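Local coordinates for protein polyketide biosynthesis cytochrome P450 PksS (Bacillus subtilis, PDB 4YZR) that is a haem-dependent cytochrome P450 monooxygenase that acts on dihydrobacillaene in the biosynthesis of the polyketide antibiotic bacillaene, at residues 132-137 with 371-376; 127-132 with 146-151. All blocks are in the same frame, centred on the assembly; numbering follows the deposited sequence.

How the contacts relate
Both contacts use helix 119-133 of the cytochrome P450 fold, and their centres lie about 12 Å apart. Contact 1 ties the C-terminal end of that helix and the following turn to the end of helix 355-372, far out on the molecule, and combines a salt bridge with a buried aromatic ring. Contact 2, on the preceding turns, is closer to the centre of the chain and wholly apolar: one leucine meets the start of helix 148-158, whose Leu149 side chain is about 10 Å from the haem. Arg372 joins the two regions, since besides its partner in contact 1 it forms salt bridges to Glu127 and Asp131 of segment 127-132, while Phe373 packs on Leu130. Contact 1 thus sets a charged pair beside a buried apolar patch, while contact 2 has apolar packing alone.

Contact 1 (132-137 with 371-376); sequences EMEKEN and KRFPDI
In the helical part of this cytochrome P450 fold, helices 119-133 and 355-372 are joined near their C-terminal ends, with a type I beta turn at each, Met133 to Glu136 and Phe373 to Ile376. Phe373, the first residue after helix 355-372 to depart from helical geometry, sends its ring against the end of the other helix. With CG beside its backbone N (chi1 -58°), the ring brings its edge up to the backbone: CZ lies 3.7 Å from Glu134 N, which sits in the ring plane. Met133 adds hydrocarbon obliquely, its CB 4.0 Å from Phe373 CZ and its methyl CE equally far from Phe373 CE2. A flexible thioether suits this buried place, since Met133 also packs on helix 141-146 and on Leu369. One face of the ring is covered by Arg372 CG, 3.7 Å above its centre. Arginine serves twice here: the bent chain lays one methylene, CG, on the ring and still delivers a guanidinium to the carboxylates beside it. That group is shared among acids, with Glu127 and Asp131 of helix 119-133 also forming salt bridges to it. Glu134, reaching out on an extended chain, crosses Arg372 at about a right angle, and their flat groups are 35° apart. The bond from Arg372 NH1 to Glu134 OE1 is 2.9 Å long and bent (141°), meeting the oxygen from above the carboxylate plane.

Contact 2 (127-132 with 146-151); sequences EQLLDE and ASPLPF
Leu129 points from helix 119-133 towards the first turn of helix 148-158, a helix-to-helix packing contact within the cytochrome P450 fold. The leucine divides its two methyls between neighbouring residues of the other helix, crossing both side chains obliquely. CD1 goes to Leu149, 3.7 Å from its CB and 3.8 Å from its backbone N, so this methyl rests on the root of the side chain rather than on its branched end. CD2 turns to the ring of Pro148 and sits 4.0 Å from both CB and CG. The first torsion (chi1 -66°) carries CG towards the other helix, the second (chi2 165°) turns the two methyls to their separate partners, and the branching of leucine lets one residue fill both positions. Proline suits the start of a helix, where its missing N-H costs no helical hydrogen bond, and its compact ring offers Leu129 a rigid hydrocarbon surface. The side chain of Leu149 also packs on Ile125 and Ala126 further back along helix 119-133 and on Glu361 of helix 355-372. No hydrogen bond crosses between the segments, whose nearest CA atoms, those of Leu129 and Leu149, are 7.7 Å apart.

Contact 1 (132-137 with 371-376)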
ATOM      1  N   GLU A 132       6.675 -17.084  18.692  1.00 13.31           N
ATOM      2  CA  GLU A 132       7.556 -16.204  19.397  1.00 14.69           C
ATOM      3  C   GLU A 132       6.805 -15.287  20.262  1.00 15.72           C
ATOM      4  O   GLU A 132       7.176 -15.051  21.412  1.00 16.49           O
ATOM      5  CB  GLU A 132       8.507 -15.429  18.470  1.00 15.77           C
ATOM      6  CG  GLU A 132       9.412 -16.320  17.691  1.00 20.42           C
ATOM      7  CD  GLU A 132      10.302 -17.228  18.603  1.00 28.88           C
ATOM      8  OE1 GLU A 132      10.842 -16.684  19.598  1.00 27.54           O
ATOM      9  OE2 GLU A 132      10.398 -18.462  18.327  1.00 33.71           O
ATOM     10  N   MET A 133       5.702 -14.751  19.828  1.00 14.07           N
ATOM     11  CA  MET A 133       4.928 -13.833  20.635  1.00 15.05           C
ATOM     12  C   MET A 133       4.327 -14.530  21.842  1.00 15.44           C
ATOM     13  O   MET A 133       4.212 -13.873  22.932  1.00 15.13           O
ATOM     14  CB  MET A 133       3.737 -13.285  19.794  1.00 14.12           C
ATOM     15  CG  MET A 133       4.204 -12.288  18.763  1.00 13.33           C
ATOM     16  SD  MET A 133       2.940 -11.983  17.491  1.00 15.49           S
ATOM     17  CE  MET A 133       1.759 -11.216  18.348  1.00 17.82           C
ATOM     18  N   GLU A 134       3.996 -15.781  21.733  1.00 15.12           N
ATOM     19  CA  GLU A 134       3.367 -16.524  22.845  1.00 17.13           C
ATOM     20  C   GLU A 134       4.320 -16.739  24.042  1.00 17.57           C
ATOM     21  O   GLU A 134       3.826 -17.082  25.158  1.00 19.93           O
ATOM     22  CB  GLU A 134       2.670 -17.790  22.326  1.00 18.83           C
ATOM     23  CG  GLU A 134       1.791 -18.523  23.330  1.00 24.07           C
ATOM     24  CD  GLU A 134       0.910 -19.524  22.619  1.00 30.41           C
ATOM     25  OE1 GLU A 134       1.407 -20.078  21.584  1.00 24.37           O
ATOM     26  OE2 GLU A 134      -0.258 -19.728  23.088  1.00 41.05           O
ATOM     27  N   LYS A 135       5.579 -16.460  23.893  1.00 17.39           N
ATOM     28  CA  LYS A 135       6.560 -16.551  25.008  1.00 19.42           C
ATOM     29  C   LYS A 135       6.298 -15.458  26.015  1.00 21.74           C
ATOM     30  O   LYS A 135       6.735 -15.573  27.165  1.00 21.98           O
ATOM     31  CB  LYS A 135       7.939 -16.450  24.492  1.00 18.54           C
ATOM     32  CG  LYS A 135       8.308 -17.622  23.606  1.00 22.98           C
ATOM     33  CD  LYS A 135       9.757 -17.605  23.144  1.00 26.36           C
ATOM     34  CE  LYS A 135      10.131 -18.812  22.304  1.00 28.72           C
ATOM     35  NZ  LYS A 135      11.489 -18.611  21.718  1.00 33.34           N
ATOM     36  N   GLU A 136       5.566 -14.395  25.686  1.00 15.34           N
ATOM     37  CA  GLU A 136       5.286 -13.278  26.579  1.00 16.18           C
ATOM     38  C   GLU A 136       3.805 -12.961  26.639  1.00 15.42           C
ATOM     39  O   GLU A 136       3.017 -13.473  25.835  1.00 15.95           O
ATOM     40  CB  GLU A 136       6.081 -12.064  26.234  1.00 19.15           C
ATOM     41  CG  GLU A 136       7.559 -12.296  26.080  1.00 24.01           C
ATOM     42  CD  GLU A 136       8.252 -12.712  27.382  1.00 32.84           C
ATOM     43  OE1 GLU A 136       7.675 -12.662  28.539  1.00 33.67           O
ATOM     44  OE2 GLU A 136       9.426 -13.160  27.233  1.00 34.23           O
ATOM     45  N   ASN A 137       3.346 -12.115  27.564  1.00 12.81           N
ATOM     46  CA  ASN A 137       1.965 -11.750  27.652  1.00 13.20           C
ATOM     47  C   ASN A 137       1.624 -10.363  27.099  1.00 13.68           C
ATOM     48  O   ASN A 137       0.523  -9.879  27.311  1.00 15.14           O
ATOM     49  CB  ASN A 137       1.485 -11.833  29.114  1.00 13.76           C
ATOM     50  CG  ASN A 137       2.129 -10.824  29.994  1.00 12.92           C
ATOM     51  OD1 ASN A 137       2.895  -9.974  29.681  1.00 13.83           O
ATOM     52  ND2 ASN A 137       1.773 -10.982  31.322  1.00 14.91           N
ATOM     53  N   LYS A 371      -7.017 -16.279  16.676  1.00 14.57           N
ATOM     54  CA  LYS A 371      -7.094 -17.718  17.097  1.00 14.60           C
ATOM     55  C   LYS A 371      -6.095 -17.893  18.177  1.00 17.38           C
ATOM     56  O   LYS A 371      -6.388 -18.561  19.246  1.00 17.98           O
ATOM     57  CB  LYS A 371      -6.810 -18.652  15.950  1.00 16.14           C
ATOM     58  CG  LYS A 371      -6.897 -20.117  16.338  1.00 20.27           C
ATOM     59  CD  LYS A 371      -6.767 -21.052  15.158  1.00 25.40           C
ATOM     60  CE  LYS A 371      -6.997 -22.471  15.680  1.00 30.78           C
ATOM     61  NZ  LYS A 371      -6.708 -23.423  14.586  1.00 39.09           N
ATOM     62  N   ARG A 372      -4.870 -17.390  18.035  1.00 15.32           N
ATOM     63  CA  ARG A 372      -3.832 -17.648  19.010  1.00 16.23           C
ATOM     64  C   ARG A 372      -4.092 -16.851  20.243  1.00 16.24           C
ATOM     65  O   ARG A 372      -3.799 -17.383  21.390  1.00 17.72           O
ATOM     66  CB  ARG A 372      -2.432 -17.344  18.488  1.00 16.34           C
ATOM     67  CG  ARG A 372      -1.392 -17.848  19.439  1.00 17.75           C
ATOM     68  CD  ARG A 372      -1.199 -19.391  19.323  1.00 19.53           C
ATOM     69  NE  ARG A 372      -0.682 -19.803  18.038  1.00 19.74           N
ATOM     70  CZ  ARG A 372       0.601 -20.008  17.756  1.00 17.17           C
ATOM     71  NH1 ARG A 372       1.537 -19.806  18.660  1.00 20.80           N
ATOM     72  NH2 ARG A 372       1.008 -20.260  16.519  1.00 19.66           N
ATOM     73  N   PHE A 373      -4.526 -15.620  20.162  1.00 14.77           N
ATOM     74  CA  PHE A 373      -4.644 -14.732  21.264  1.00 15.81           C
ATOM     75  C   PHE A 373      -6.040 -14.207  21.360  1.00 16.91           C
ATOM     76  O   PHE A 373      -6.251 -13.045  21.152  1.00 16.60           O
ATOM     77  CB  PHE A 373      -3.601 -13.608  21.191  1.00 15.40           C
ATOM     78  CG  PHE A 373      -2.216 -14.083  21.147  1.00 14.93           C
ATOM     79  CD1 PHE A 373      -1.657 -14.691  22.277  1.00 15.78           C
ATOM     80  CD2 PHE A 373      -1.410 -13.961  19.986  1.00 14.86           C
ATOM     81  CE1 PHE A 373      -0.362 -15.155  22.277  1.00 16.07           C
ATOM     82  CE2 PHE A 373      -0.142 -14.364  19.984  1.00 15.12           C
ATOM     83  CZ  PHE A 373       0.440 -15.014  21.121  1.00 15.63           C
ATOM     84  N   PRO A 374      -7.002 -15.026  21.802  1.00 19.01           N
ATOM     85  CA  PRO A 374      -8.401 -14.579  21.872  1.00 20.21           C
ATOM     86  C   PRO A 374      -8.611 -13.440  22.822  1.00 20.15           C
ATOM     87  O   PRO A 374      -9.581 -12.688  22.657  1.00 23.66           O
ATOM     88  CB  PRO A 374      -9.181 -15.805  22.388  1.00 22.38           C
ATOM     89  CG  PRO A 374      -8.198 -16.653  23.000  1.00 21.63           C
ATOM     90  CD  PRO A 374      -6.861 -16.426  22.262  1.00 19.38           C
ATOM     91  N   ASP A 375      -7.741 -13.283  23.790  1.00 20.53           N
ATOM     92  CA  ASP A 375      -7.850 -12.211  24.794  1.00 20.42           C
ATOM     93  C   ASP A 375      -7.072 -10.929  24.509  1.00 17.90           C
ATOM     94  O   ASP A 375      -6.906 -10.026  25.297  1.00 19.27           O
ATOM     95  CB  ASP A 375      -7.496 -12.736  26.205  1.00 22.94           C
ATOM     96  CG  ASP A 375      -8.423 -13.852  26.678  1.00 29.37           C
ATOM     97  OD1 ASP A 375      -9.591 -13.841  26.312  1.00 32.86           O
ATOM     98  OD2 ASP A 375      -7.929 -14.736  27.362  1.00 41.21           O
ATOM     99  N   ILE A 376      -6.552 -10.891  23.269  1.00 16.87           N
ATOM    100  CA  ILE A 376      -5.756  -9.718  22.904  1.00 16.80           C
ATOM    101  C   ILE A 376      -6.515  -8.382  23.119  1.00 15.91           C
ATOM    102  O   ILE A 376      -7.735  -8.282  22.842  1.00 17.08           O
ATOM    103  CB  ILE A 376      -5.279  -9.830  21.446  1.00 15.87           C
ATOM    104  CG1 ILE A 376      -4.327  -8.722  21.086  1.00 15.00           C
ATOM    105  CG2 ILE A 376      -6.479  -9.890  20.512  1.00 16.56           C
ATOM    106  CD1 ILE A 376      -3.653  -8.911  19.703  1.00 16.76           C
TER

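Contact 2 (127-132 with 146-151)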
ATOM      1  N   GLU A 127       2.346 -18.527  11.817  1.00 11.90           N
ATOM      2  CA  GLU A 127       2.443 -19.407  13.031  1.00 13.23           C
ATOM      3  C   GLU A 127       3.760 -19.339  13.666  1.00 13.56           C
ATOM      4  O   GLU A 127       3.812 -19.233  14.945  1.00 14.70           O
ATOM      5  CB  GLU A 127       1.987 -20.808  12.640  1.00 16.99           C
ATOM      6  CG  GLU A 127       0.479 -20.877  12.242  1.00 22.29           C
ATOM      7  CD  GLU A 127      -0.600 -20.279  13.205  1.00 23.99           C
ATOM      8  OE1 GLU A 127      -0.557 -20.540  14.386  1.00 30.77           O
ATOM      9  OE2 GLU A 127      -1.598 -19.732  12.739  1.00 28.44           O
ATOM     10  N   GLN A 128       4.837 -19.204  12.994  1.00 13.35           N
ATOM     11  CA  GLN A 128       6.141 -19.032  13.581  1.00 15.35           C
ATOM     12  C   GLN A 128       6.244 -17.724  14.315  1.00 14.55           C
ATOM     13  O   GLN A 128       6.814 -17.630  15.421  1.00 14.33           O
ATOM     14  CB  GLN A 128       7.257 -19.068  12.516  1.00 18.84           C
ATOM     15  CG  GLN A 128       8.672 -18.769  12.931  1.00 26.27           C
ATOM     16  CD  GLN A 128       9.047 -17.277  13.030  1.00 31.37           C
ATOM     17  OE1 GLN A 128       9.074 -16.557  12.012  1.00 40.35           O
ATOM     18  NE2 GLN A 128       9.457 -16.828  14.224  1.00 39.02           N
ATOM     19  N   LEU A 129       5.716 -16.641  13.748  1.00 12.33           N
ATOM     20  CA  LEU A 129       5.785 -15.361  14.429  1.00 12.73           C
ATOM     21  C   LEU A 129       4.952 -15.382  15.679  1.00 12.40           C
ATOM     22  O   LEU A 129       5.363 -14.830  16.756  1.00 12.80           O
ATOM     23  CB  LEU A 129       5.320 -14.184  13.520  1.00 11.46           C
ATOM     24  CG  LEU A 129       6.230 -13.947  12.335  1.00 11.30           C
ATOM     25  CD1 LEU A 129       5.510 -13.064  11.331  1.00 11.43           C
ATOM     26  CD2 LEU A 129       7.542 -13.310  12.780  1.00 12.24           C
ATOM     27  N   LEU A 130       3.787 -16.003  15.636  1.00 12.27           N
ATOM     28  CA  LEU A 130       2.881 -16.127  16.785  1.00 12.44           C
ATOM     29  C   LEU A 130       3.569 -16.998  17.859  1.00 14.20           C
ATOM     30  O   LEU A 130       3.350 -16.679  19.076  1.00 14.87           O
ATOM     31  CB  LEU A 130       1.539 -16.641  16.397  1.00 13.36           C
ATOM     32  CG  LEU A 130       0.763 -15.614  15.535  1.00 13.15           C
ATOM     33  CD1 LEU A 130      -0.369 -16.304  14.864  1.00 16.08           C
ATOM     34  CD2 LEU A 130       0.248 -14.410  16.308  1.00 13.62           C
ATOM     35  N   ASP A 131       4.319 -18.017  17.475  1.00 14.76           N
ATOM     36  CA  ASP A 131       5.044 -18.853  18.518  1.00 16.28           C
ATOM     37  C   ASP A 131       5.950 -17.996  19.248  1.00 15.47           C
ATOM     38  O   ASP A 131       6.117 -18.170  20.489  1.00 18.00           O
ATOM     39  CB  ASP A 131       5.790 -19.983  17.811  1.00 16.74           C
ATOM     40  CG  ASP A 131       4.894 -21.049  17.244  1.00 18.87           C
ATOM     41  OD1 ASP A 131       3.669 -21.143  17.489  1.00 19.08           O
ATOM     42  OD2 ASP A 131       5.464 -21.889  16.436  1.00 23.23           O
ATOM     43  N   GLU A 132       6.675 -17.084  18.692  1.00 13.31           N
ATOM     44  CA  GLU A 132       7.556 -16.204  19.397  1.00 14.69           C
ATOM     45  C   GLU A 132       6.805 -15.287  20.262  1.00 15.72           C
ATOM     46  O   GLU A 132       7.176 -15.051  21.412  1.00 16.49           O
ATOM     47  CB  GLU A 132       8.507 -15.429  18.470  1.00 15.77           C
ATOM     48  CG  GLU A 132       9.412 -16.320  17.691  1.00 20.42           C
ATOM     49  CD  GLU A 132      10.302 -17.228  18.603  1.00 28.88           C
ATOM     50  OE1 GLU A 132      10.842 -16.684  19.598  1.00 27.54           O
ATOM     51  OE2 GLU A 132      10.398 -18.462  18.327  1.00 33.71           O
ATOM     52  N   ALA A 146       3.144  -7.525  12.374  1.00 10.14           N
ATOM     53  CA  ALA A 146       2.657  -6.778  11.150  1.00  9.91           C
ATOM     54  C   ALA A 146       3.813  -6.421  10.318  1.00  9.82           C
ATOM     55  O   ALA A 146       3.686  -6.478   9.068  1.00 10.48           O
ATOM     56  CB  ALA A 146       1.896  -5.590  11.575  1.00 10.14           C
ATOM     57  N   SER A 147       4.980  -5.966  10.842  1.00  9.91           N
ATOM     58  CA  SER A 147       6.142  -5.651  10.007  0.50 10.54           C
ATOM     59  C   SER A 147       6.851  -6.884   9.455  1.00 11.41           C
ATOM     60  O   SER A 147       7.143  -6.970   8.262  1.00 11.69           O
ATOM     61  CB  SER A 147       7.104  -4.724  10.772  0.50 11.82           C
ATOM     62  OG  SER A 147       6.479  -3.508  11.183  0.50 11.35           O
ATOM     63  N   PRO A 148       7.134  -7.938  10.263  1.00  9.87           N
ATOM     64  CA  PRO A 148       7.930  -9.074   9.727  1.00 10.64           C
ATOM     65  C   PRO A 148       7.185  -9.924   8.768  1.00 10.88           C
ATOM     66  O   PRO A 148       7.757 -10.398   7.824  1.00 12.40           O
ATOM     67  CB  PRO A 148       8.393  -9.867  10.973  1.00 12.12           C
ATOM     68  CG  PRO A 148       7.481  -9.367  12.046  1.00 13.24           C
ATOM     69  CD  PRO A 148       7.067  -7.980  11.758  1.00 11.49           C
ATOM     70  N   LEU A 149       5.877 -10.110   8.910  1.00 10.03           N
ATOM     71  CA  LEU A 149       5.177 -11.066   8.069  1.00 11.04           C
ATOM     72  C   LEU A 149       5.278 -10.677   6.595  1.00  9.20           C
ATOM     73  O   LEU A 149       5.766 -11.487   5.775  1.00 10.01           O
ATOM     74  CB  LEU A 149       3.781 -11.365   8.527  1.00 11.21           C
ATOM     75  CG  LEU A 149       3.007 -12.379   7.700  1.00 12.82           C
ATOM     76  CD1 LEU A 149       2.023 -13.277   8.526  1.00 16.16           C
ATOM     77  CD2 LEU A 149       2.313 -11.848   6.504  1.00 15.53           C
ATOM     78  N   PRO A 150       4.951  -9.441   6.193  1.00  8.77           N
ATOM     79  CA  PRO A 150       5.029  -9.079   4.759  1.00  8.85           C
ATOM     80  C   PRO A 150       6.451  -9.151   4.289  1.00  9.10           C
ATOM     81  O   PRO A 150       6.694  -9.460   3.092  1.00  9.02           O
ATOM     82  CB  PRO A 150       4.416  -7.724   4.713  1.00  9.52           C
ATOM     83  CG  PRO A 150       3.473  -7.688   5.923  1.00  9.88           C
ATOM     84  CD  PRO A 150       4.266  -8.385   6.979  1.00  9.92           C
ATOM     85  N   PHE A 151       7.416  -8.775   5.119  1.00  9.42           N
ATOM     86  CA  PHE A 151       8.829  -8.868   4.728  1.00  9.55           C
ATOM     87  C   PHE A 151       9.247 -10.269   4.431  1.00  9.56           C
ATOM     88  O   PHE A 151       9.956 -10.493   3.403  1.00 10.14           O
ATOM     89  CB  PHE A 151       9.717  -8.228   5.795  1.00 11.10           C
ATOM     90  CG  PHE A 151      11.210  -8.288   5.450  1.00 10.63           C
ATOM     91  CD1 PHE A 151      11.738  -7.326   4.663  1.00 13.76           C
ATOM     92  CD2 PHE A 151      11.937  -9.339   5.832  1.00 12.11           C
ATOM     93  CE1 PHE A 151      13.131  -7.471   4.300  1.00 14.72           C
ATOM     94  CE2 PHE A 151      13.257  -9.435   5.520  1.00 15.16           C
ATOM     95  CZ  PHE A 151      13.798  -8.541   4.734  1.00 13.16           C
TER